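Acyl-CoA thioesterase II (Mycobacterium avium subsp. paratuberculosis, PDB 4R9Z) probably hydrolyses fatty acyl-CoA thioesters to free fatty acid and coenzyme A, using a double hot-dog fold. Local coordinates at residues 123-133 / 256-264; 199-208 / 266-274. All coordinates share one frame; numbering follows the deposited sequence.

In the fold
From the N-terminal hot-dog repeat the chain runs out through strand 121-122 into the linker, and contact 1 lays that linker (123-133) over the turn that joins strands 249-258 and 263-272. Before reaching this turn the chain passes through helices 188-201 and 204-211, where contact 2 begins. Contact 2 closes when 199-208 meets the final strand at 266-274. The two loops therefore cross, the second opening inside the first and ending beyond it. Strand 263-272 serves both, and Met256 CE touches Ser199 CB where they meet. Contact 1 ties the inter-repeat linker to the tip of the hairpin; contact 2 ties these two helices to strand 263-272.

Contact 1 (123-133 / 256-264); sequences QPIMPEAPSPE and MFNRTGELV
Gln123 grips the turn 258-261 and the strand after it with both ends of its amide. Its CG sits between the backbone N and the carbonyl carbon (chi1 57°), and the extended chain beyond carries NE2 to Gly261 O at 2.7 Å, in that carbonyl's plane, while Leu263 N donates to Gln123 OE1 at 3.1 Å from above the plane of the amide carbonyl, off its lone pairs. NE2 also bonds to Pro124 O, and both atoms lie at the edge of the Phe257 ring, where Pro124 O approaches CE2 of Phe257 to 3.3 Å. Pro124 CD rests on Leu263 CD2. Next, Met126 covers one face of Phe257, the opposite face being lined by Leu263 CD1: Met126 CB makes a CH-pi contact 3.8 Å from the ring centroid, and the extended chain takes SD past the ring, as an oblique Met-aromatic contact, to Gly261 CA. Pro127 CD reaches CE1 of the same ring. Farther on, Pro132 lies over a face of the Arg259 guanidinium, and Glu133 OE2 comes in at the guanidinium edge and accepts from Arg259 NH2 in a 2.9 Å salt bridge. The linker thus clasps a beta hairpin whose type I turn, Asn258 to Gly261, joins two strands of the C-terminal hot-dog domain.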
loop_
_atom_site.group_PDB
_atom_site.type_symbol
_atom_site.label_atom_id
_atom_site.label_comp_id
_atom_site.label_asym_id
_atom_site.label_seq_id
_atom_site.Cartn_x
_atom_site.Cartn_y
_atom_site.Cartn_z
ATOM N N GLN B 123 -9.469 -16.240 4.633
ATOM C CA GLN B 123 -8.340 -15.966 3.759
ATOM C C GLN B 123 -8.629 -16.503 2.368
ATOM O O GLN B 123 -9.543 -17.312 2.196
ATOM C CB GLN B 123 -7.065 -16.594 4.321
ATOM C CG GLN B 123 -7.166 -18.091 4.544
ATOM C CD GLN B 123 -5.830 -18.720 4.880
ATOM O OE1 GLN B 123 -5.398 -18.707 6.032
ATOM N NE2 GLN B 123 -5.163 -19.265 3.873
ATOM N N PRO B 124 -7.876 -16.040 1.358
ATOM C CA PRO B 124 -7.989 -16.777 0.099
ATOM C C PRO B 124 -7.434 -18.182 0.283
ATOM O O PRO B 124 -6.454 -18.364 1.016
ATOM C CB PRO B 124 -7.133 -15.962 -0.878
ATOM C CG PRO B 124 -6.259 -15.106 -0.019
ATOM C CD PRO B 124 -7.022 -14.846 1.238
ATOM N N ILE B 125 -8.026 -19.154 -0.403
ATOM C CA ILE B 125 -7.563 -20.527 -0.302
ATOM C C ILE B 125 -6.284 -20.672 -1.097
ATOM O O ILE B 125 -6.187 -20.201 -2.229
ATOM C CB ILE B 125 -8.614 -21.535 -0.822
ATOM C CG1 ILE B 125 -9.974 -21.283 -0.165
ATOM C CG2 ILE B 125 -8.153 -22.969 -0.586
ATOM C CD1 ILE B 125 -9.934 -21.270 1.347
ATOM N N MET B 126 -5.304 -21.336 -0.506
ATOM C CA MET B 126 -4.036 -21.545 -1.174
ATOM C C MET B 126 -4.218 -22.456 -2.375
ATOM O O MET B 126 -4.828 -23.519 -2.265
ATOM C CB MET B 126 -3.030 -22.142 -0.210
ATOM C CG MET B 126 -1.670 -22.328 -0.799
ATOM S SD MET B 126 -0.696 -23.295 0.346
ATOM C CE MET B 126 0.556 -23.900 -0.755
ATOM N N PRO B 127 -3.715 -22.027 -3.539
ATOM C CA PRO B 127 -3.848 -22.821 -4.764
ATOM C C PRO B 127 -3.150 -24.172 -4.656
ATOM O O PRO B 127 -2.046 -24.244 -4.109
ATOM C CB PRO B 127 -3.165 -21.948 -5.823
ATOM C CG PRO B 127 -3.228 -20.564 -5.279
ATOM C CD PRO B 127 -3.114 -20.706 -3.793
ATOM N N GLU B 128 -3.781 -25.225 -5.165
ATOM C CA GLU B 128 -3.123 -26.524 -5.225
ATOM C C GLU B 128 -1.929 -26.479 -6.163
ATOM O O GLU B 128 -2.011 -25.937 -7.266
ATOM C CB GLU B 128 -4.089 -27.618 -5.660
ATOM C CG GLU B 128 -5.288 -27.775 -4.757
ATOM C CD GLU B 128 -6.252 -28.819 -5.272
ATOM O OE1 GLU B 128 -5.874 -29.547 -6.215
ATOM O OE2 GLU B 128 -7.376 -28.918 -4.735
ATOM N N ALA B 129 -0.821 -27.059 -5.724
ATOM C CA ALA B 129 0.391 -27.078 -6.527
ATOM C C ALA B 129 1.223 -28.314 -6.214
ATOM O O ALA B 129 1.101 -28.884 -5.130
ATOM C CB ALA B 129 1.197 -25.815 -6.283
ATOM N N PRO B 130 2.065 -28.747 -7.168
ATOM C CA PRO B 130 2.963 -29.844 -6.809
ATOM C C PRO B 130 3.903 -29.412 -5.694
ATOM O O PRO B 130 4.414 -28.291 -5.686
ATOM C CB PRO B 130 3.727 -30.117 -8.106
ATOM C CG PRO B 130 3.670 -28.817 -8.845
ATOM C CD PRO B 130 2.310 -28.262 -8.536
ATOM N N SER B 131 4.118 -30.329 -4.763
ATOM C CA SER B 131 4.990 -30.125 -3.626
ATOM C C SER B 131 6.408 -29.814 -4.121
ATOM O O SER B 131 6.789 -30.246 -5.210
ATOM C CB SER B 131 4.919 -31.363 -2.738
ATOM O OG SER B 131 3.633 -31.438 -2.136
ATOM N N PRO B 132 7.186 -29.054 -3.333
ATOM C CA PRO B 132 8.535 -28.618 -3.727
ATOM C C PRO B 132 9.514 -29.750 -4.052
ATOM O O PRO B 132 10.474 -29.475 -4.768
ATOM C CB PRO B 132 9.013 -27.828 -2.508
ATOM C CG PRO B 132 8.191 -28.355 -1.374
ATOM C CD PRO B 132 6.849 -28.604 -1.974
ATOM N N GLU B 133 9.321 -30.958 -3.528
ATOM C CA GLU B 133 10.192 -32.069 -3.900
ATOM C C GLU B 133 10.173 -32.256 -5.410
ATOM O O GLU B 133 11.208 -32.485 -6.019
ATOM C CB GLU B 133 9.744 -33.372 -3.248
ATOM C CG GLU B 133 9.703 -33.402 -1.743
ATOM C CD GLU B 133 8.395 -32.817 -1.213
ATOM O OE1 GLU B 133 7.564 -32.418 -2.041
ATOM O OE2 GLU B 133 8.161 -32.824 0.009
ATOM N N MET B 256 1.368 -14.708 0.073
ATOM C CA MET B 256 2.285 -15.709 0.582
ATOM C C MET B 256 1.580 -16.633 1.562
ATOM O O MET B 256 0.793 -16.180 2.394
ATOM C CB MET B 256 3.477 -15.037 1.251
ATOM C CG MET B 256 4.618 -15.968 1.557
ATOM S SD MET B 256 6.015 -15.037 2.187
ATOM C CE MET B 256 6.328 -13.939 0.810
ATOM N N PHE B 257 1.871 -17.927 1.466
ATOM C CA PHE B 257 1.258 -18.927 2.339
ATOM C C PHE B 257 2.301 -19.795 3.037
ATOM O O PHE B 257 3.377 -20.050 2.490
ATOM C CB PHE B 257 0.319 -19.847 1.555
ATOM C CG PHE B 257 -0.817 -19.147 0.868
ATOM C CD1 PHE B 257 -0.649 -18.589 -0.391
ATOM C CD2 PHE B 257 -2.067 -19.087 1.460
ATOM C CE1 PHE B 257 -1.705 -17.963 -1.035
ATOM C CE2 PHE B 257 -3.128 -18.461 0.821
ATOM C CZ PHE B 257 -2.944 -17.900 -0.428
ATOM N N ASN B 258 1.975 -20.253 4.243
ATOM C CA ASN B 258 2.711 -21.362 4.846
ATOM C C ASN B 258 2.357 -22.646 4.113
ATOM O O ASN B 258 1.280 -22.739 3.523
ATOM C CB ASN B 258 2.394 -21.504 6.339
ATOM C CG ASN B 258 3.030 -20.421 7.183
ATOM O OD1 ASN B 258 4.136 -19.962 6.900
ATOM N ND2 ASN B 258 2.333 -20.009 8.234
ATOM N N ARG B 259 3.251 -23.633 4.147
ATOM C CA ARG B 259 2.983 -24.922 3.510
ATOM C C ARG B 259 1.677 -25.524 4.012
ATOM O O ARG B 259 1.015 -26.272 3.299
ATOM C CB ARG B 259 4.138 -25.897 3.744
ATOM C CG ARG B 259 3.996 -27.215 2.988
ATOM C CD ARG B 259 5.312 -27.978 2.924
ATOM N NE ARG B 259 5.268 -29.078 1.962
ATOM C CZ ARG B 259 6.340 -29.735 1.529
ATOM N NH1 ARG B 259 7.547 -29.397 1.964
ATOM N NH2 ARG B 259 6.211 -30.726 0.657
ATOM N N THR B 260 1.299 -25.176 5.237
ATOM C CA THR B 260 0.029 -25.617 5.802
ATOM C C THR B 260 -1.154 -24.975 5.078
ATOM O O THR B 260 -2.283 -25.463 5.160
ATOM C CB THR B 260 -0.065 -25.282 7.300
ATOM O OG1 THR B 260 -0.031 -23.860 7.481
ATOM C CG2 THR B 260 1.088 -25.926 8.057
ATOM N N GLY B 261 -0.889 -23.881 4.369
ATOM C CA GLY B 261 -1.928 -23.183 3.636
ATOM C C GLY B 261 -2.499 -21.966 4.339
ATOM O O GLY B 261 -3.459 -21.361 3.858
ATOM N N GLU B 262 -1.931 -21.616 5.490
ATOM C CA GLU B 262 -2.318 -20.380 6.162
ATOM C C GLU B 262 -1.697 -19.184 5.440
ATOM O O GLU B 262 -0.524 -19.216 5.053
ATOM C CB GLU B 262 -1.900 -20.383 7.636
ATOM C CG GLU B 262 -2.612 -19.314 8.469
ATOM C CD GLU B 262 -2.015 -19.137 9.855
ATOM O OE1 GLU B 262 -0.894 -19.637 10.090
ATOM O OE2 GLU B 262 -2.674 -18.499 10.708
ATOM N N LEU B 263 -2.499 -18.142 5.244
ATOM C CA LEU B 263 -2.026 -16.919 4.605
ATOM C C LEU B 263 -1.024 -16.195 5.506
ATOM O O LEU B 263 -1.261 -16.014 6.700
ATOM C CB LEU B 263 -3.206 -16.003 4.269
ATOM C CG LEU B 263 -2.878 -14.651 3.629
ATOM C CD1 LEU B 263 -2.324 -14.835 2.225
ATOM C CD2 LEU B 263 -4.118 -13.782 3.605
ATOM N N VAL B 264 0.102 -15.790 4.930
ATOM C CA VAL B 264 1.130 -15.097 5.689
ATOM C C VAL B 264 1.071 -13.588 5.455
ATOM O O VAL B 264 1.031 -12.800 6.402
ATOM C CB VAL B 264 2.533 -15.621 5.323
ATOM C CG1 VAL B 264 3.616 -14.697 5.876
ATOM C CG2 VAL B 264 2.712 -17.036 5.849
#

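Contact 2 (199-208 / 266-274); sequences SAVTLTEPAF and TVKQEMYFP
Gln269 reaches up from the last strand to Ala200, and this pair makes the one hydrogen bond across the contact. The extended side chain of Gln269 brings NE2 to Ala200 O at 3.1 Å; the bond is nearly straight at 172°, uses a lone pair in the carbonyl plane and lies in the glutamine's own amide plane. Gln219 NE2 also donates to Ala200 O, so two side-chain amides hold this carbonyl near the end of helix 188-201.

Van der Waals contacts flank the bond. Leu203 runs past Gln269 and Val267 in the opposite direction: its CB packs 3.6 Å from the amide nitrogen Gln269 NE2, beside the hydrogen bond, and its CD2 makes an apolar contact 4.0 Å from Val267 CG1. Ser199 CB meets the other valine branch, CG2. Met271 is bent at chi3 (77°), which turns CE toward Leu203 O while SD packs 3.6 Å from Ala207 CB.

At the end of the row Phe273 takes Ala207 CB at its ring edge, and the Phe208 and Phe273 rings meet edge against edge, Phe208 CD1 4.3 Å from Phe273 CE2.

The 204-208 part of helix 204-211 crosses the 266-272 part of strand 263-272 at 54°, the two axes coming to 10.0 Å at closest approach. Beside the contact, Tyr238 of strand 236-246 and His222 of strand 218-226 both touch Val267, while Ala252 of strand 249-258 packs against Leu203 and Met271.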
loop_
_atom_site.group_PDB
_atom_site.type_symbol
_atom_site.label_atom_id
_atom_site.label_comp_id
_atom_site.label_asym_id
_atom_site.label_seq_id
_atom_site.Cartn_x
_atom_site.Cartn_y
_atom_site.Cartn_z
ATOM N N SER B 199 9.523 -10.948 -0.291
ATOM C CA SER B 199 8.315 -10.555 -1.015
ATOM C C SER B 199 8.591 -9.453 -2.029
ATOM O O SER B 199 7.901 -9.341 -3.040
ATOM C CB SER B 199 7.234 -10.089 -0.040
ATOM O OG SER B 199 7.561 -8.820 0.499
ATOM N N ALA B 200 9.583 -8.625 -1.737
ATOM C CA ALA B 200 9.934 -7.519 -2.609
ATOM C C ALA B 200 10.858 -7.923 -3.758
ATOM O O ALA B 200 10.607 -7.567 -4.910
ATOM C CB ALA B 200 10.566 -6.396 -1.795
ATOM N N VAL B 201 11.928 -8.648 -3.444
ATOM C CA VAL B 201 12.971 -8.938 -4.431
ATOM C C VAL B 201 12.564 -9.935 -5.519
ATOM O O VAL B 201 13.178 -9.971 -6.583
ATOM C CB VAL B 201 14.254 -9.478 -3.755
ATOM C CG1 VAL B 201 14.813 -8.456 -2.782
ATOM C CG2 VAL B 201 13.975 -10.795 -3.048
ATOM N N THR B 202 11.531 -10.732 -5.266
ATOM C CA THR B 202 11.102 -11.741 -6.235
ATOM C C THR B 202 9.975 -11.252 -7.129
ATOM O O THR B 202 9.501 -11.974 -8.003
ATOM C CB THR B 202 10.643 -13.027 -5.546
ATOM O OG1 THR B 202 9.573 -12.736 -4.638
ATOM C CG2 THR B 202 11.796 -13.657 -4.804
ATOM N N LEU B 203 9.523 -10.044 -6.895
ATOM C CA LEU B 203 8.318 -9.561 -7.506
ATOM C C LEU B 203 8.496 -8.788 -8.786
ATOM O O LEU B 203 7.554 -8.366 -9.368
ATOM C CB LEU B 203 7.520 -8.762 -6.510
ATOM C CG LEU B 203 6.046 -8.991 -6.599
ATOM C CD1 LEU B 203 5.772 -10.453 -6.571
ATOM C CD2 LEU B 203 5.321 -8.310 -5.475
ATOM N N THR B 204 9.715 -8.578 -9.183
ATOM C CA THR B 204 9.979 -8.066 -10.483
ATOM C C THR B 204 9.601 -8.954 -11.633
ATOM O O THR B 204 9.172 -8.466 -12.638
ATOM C CB THR B 204 11.440 -7.782 -10.638
ATOM O OG1 THR B 204 12.180 -8.813 -9.981
ATOM C CG2 THR B 204 11.725 -6.491 -10.020
ATOM N N GLU B 205 9.818 -10.257 -11.517
ATOM C CA GLU B 205 9.770 -11.116 -12.682
ATOM C C GLU B 205 8.435 -11.146 -13.346
ATOM O O GLU B 205 8.415 -11.109 -14.557
ATOM C CB GLU B 205 10.314 -12.536 -12.420
ATOM C CG GLU B 205 9.701 -13.701 -13.233
ATOM C CD GLU B 205 9.943 -13.702 -14.751
ATOM O OE1 GLU B 205 10.717 -12.908 -15.272
ATOM O OE2 GLU B 205 9.369 -14.548 -15.440
ATOM N N PRO B 206 7.300 -11.205 -12.523
ATOM C CA PRO B 206 6.051 -11.224 -13.297
ATOM C C PRO B 206 5.902 -9.999 -14.197
ATOM O O PRO B 206 5.432 -10.114 -15.293
ATOM C CB PRO B 206 4.951 -11.282 -12.253
ATOM C CG PRO B 206 5.552 -10.900 -11.011
ATOM C CD PRO B 206 6.905 -11.434 -11.058
ATOM N N ALA B 207 6.281 -8.834 -13.726
ATOM C CA ALA B 207 6.254 -7.622 -14.512
ATOM C C ALA B 207 7.210 -7.607 -15.661
ATOM O O ALA B 207 6.898 -7.131 -16.711
ATOM C CB ALA B 207 6.502 -6.435 -13.619
ATOM N N PHE B 208 8.398 -8.102 -15.432
ATOM C CA PHE B 208 9.361 -8.246 -16.473
ATOM C C PHE B 208 8.866 -9.211 -17.518
ATOM O O PHE B 208 9.066 -9.047 -18.684
ATOM C CB PHE B 208 10.665 -8.739 -15.903
ATOM C CG PHE B 208 11.802 -8.629 -16.847
ATOM C CD1 PHE B 208 12.185 -7.409 -17.334
ATOM C CD2 PHE B 208 12.480 -9.741 -17.265
ATOM C CE1 PHE B 208 13.230 -7.302 -18.222
ATOM C CE2 PHE B 208 13.533 -9.639 -18.139
ATOM C CZ PHE B 208 13.907 -8.422 -18.620
ATOM N N THR B 266 -0.250 -10.346 2.335
ATOM C CA THR B 266 -0.716 -9.865 1.039
ATOM C C THR B 266 0.222 -8.744 0.622
ATOM O O THR B 266 0.654 -7.961 1.462
ATOM C CB THR B 266 -2.169 -9.352 1.095
ATOM O OG1 THR B 266 -3.016 -10.352 1.674
ATOM C CG2 THR B 266 -2.674 -9.017 -0.298
ATOM N N VAL B 267 0.546 -8.663 -0.666
ATOM C CA VAL B 267 1.620 -7.783 -1.128
ATOM C C VAL B 267 1.252 -7.034 -2.407
ATOM O O VAL B 267 0.597 -7.586 -3.291
ATOM C CB VAL B 267 2.923 -8.579 -1.389
ATOM C CG1 VAL B 267 4.060 -7.646 -1.746
ATOM C CG2 VAL B 267 3.305 -9.406 -0.178
ATOM N N LYS B 268 1.668 -5.773 -2.498
ATOM C CA LYS B 268 1.539 -5.006 -3.732
ATOM C C LYS B 268 2.810 -4.208 -3.998
ATOM O O LYS B 268 3.403 -3.656 -3.077
ATOM C CB LYS B 268 0.336 -4.066 -3.671
ATOM C CG LYS B 268 -0.108 -3.558 -5.034
ATOM C CD LYS B 268 -0.920 -4.605 -5.776
ATOM C CE LYS B 268 -2.331 -4.702 -5.225
ATOM N NZ LYS B 268 -3.112 -5.774 -5.906
ATOM N N GLN B 269 3.221 -4.138 -5.260
ATOM C CA GLN B 269 4.447 -3.434 -5.612
ATOM C C GLN B 269 4.308 -2.665 -6.920
ATOM O O GLN B 269 3.794 -3.182 -7.912
ATOM C CB GLN B 269 5.617 -4.416 -5.713
ATOM C CG GLN B 269 6.951 -3.756 -6.036
ATOM C CD GLN B 269 8.084 -4.754 -6.145
ATOM O OE1 GLN B 269 8.789 -4.798 -7.152
ATOM N NE2 GLN B 269 8.263 -5.566 -5.110
ATOM N N GLU B 270 4.792 -1.429 -6.922
ATOM C CA GLU B 270 4.785 -0.611 -8.123
ATOM C C GLU B 270 6.226 -0.369 -8.546
ATOM O O GLU B 270 7.075 -0.040 -7.715
ATOM C CB GLU B 270 4.047 0.707 -7.876
ATOM C CG GLU B 270 3.876 1.594 -9.102
ATOM C CD GLU B 270 3.114 2.873 -8.790
ATOM O OE1 GLU B 270 3.402 3.499 -7.744
ATOM O OE2 GLU B 270 2.224 3.249 -9.586
ATOM N N MET B 271 6.508 -0.560 -9.830
ATOM C CA MET B 271 7.868 -0.381 -10.319
ATOM C C MET B 271 7.921 0.428 -11.614
ATOM O O MET B 271 6.984 0.409 -12.415
ATOM C CB MET B 271 8.544 -1.739 -10.514
ATOM C CG MET B 271 7.952 -2.599 -11.613
ATOM S SD MET B 271 8.275 -4.354 -11.334
ATOM C CE MET B 271 7.074 -4.727 -10.060
ATOM N N TYR B 272 9.031 1.137 -11.795
ATOM C CA TYR B 272 9.250 2.027 -12.932
ATOM C C TYR B 272 10.093 1.384 -14.036
ATOM O O TYR B 272 11.158 0.824 -13.769
ATOM C CB TYR B 272 9.918 3.314 -12.449
ATOM C CG TYR B 272 10.299 4.302 -13.532
ATOM C CD1 TYR B 272 9.336 4.876 -14.352
ATOM C CD2 TYR B 272 11.626 4.692 -13.706
ATOM C CE1 TYR B 272 9.687 5.794 -15.332
ATOM C CE2 TYR B 272 11.986 5.607 -14.680
ATOM C CZ TYR B 272 11.015 6.155 -15.491
ATOM O OH TYR B 272 11.368 7.067 -16.460
ATOM N N PHE B 273 9.587 1.434 -15.265
ATOM C CA PHE B 273 10.348 1.020 -16.446
ATOM C C PHE B 273 10.662 2.197 -17.366
ATOM O O PHE B 273 9.778 2.685 -18.073
ATOM C CB PHE B 273 9.595 -0.043 -17.238
ATOM C CG PHE B 273 9.581 -1.390 -16.585
ATOM C CD1 PHE B 273 8.577 -1.734 -15.692
ATOM C CD2 PHE B 273 10.568 -2.321 -16.872
ATOM C CE1 PHE B 273 8.562 -2.979 -15.092
ATOM C CE2 PHE B 273 10.554 -3.568 -16.282
ATOM C CZ PHE B 273 9.554 -3.898 -15.387
ATOM N N PRO B 274 11.924 2.653 -17.369
ATOM C CA PRO B 274 12.338 3.752 -18.249
ATOM C C PRO B 274 12.171 3.403 -19.723
ATOM O O PRO B 274 12.607 2.332 -20.146
ATOM C CB PRO B 274 13.822 3.937 -17.914
ATOM C CG PRO B 274 14.005 3.320 -16.573
ATOM C CD PRO B 274 13.010 2.206 -16.480
#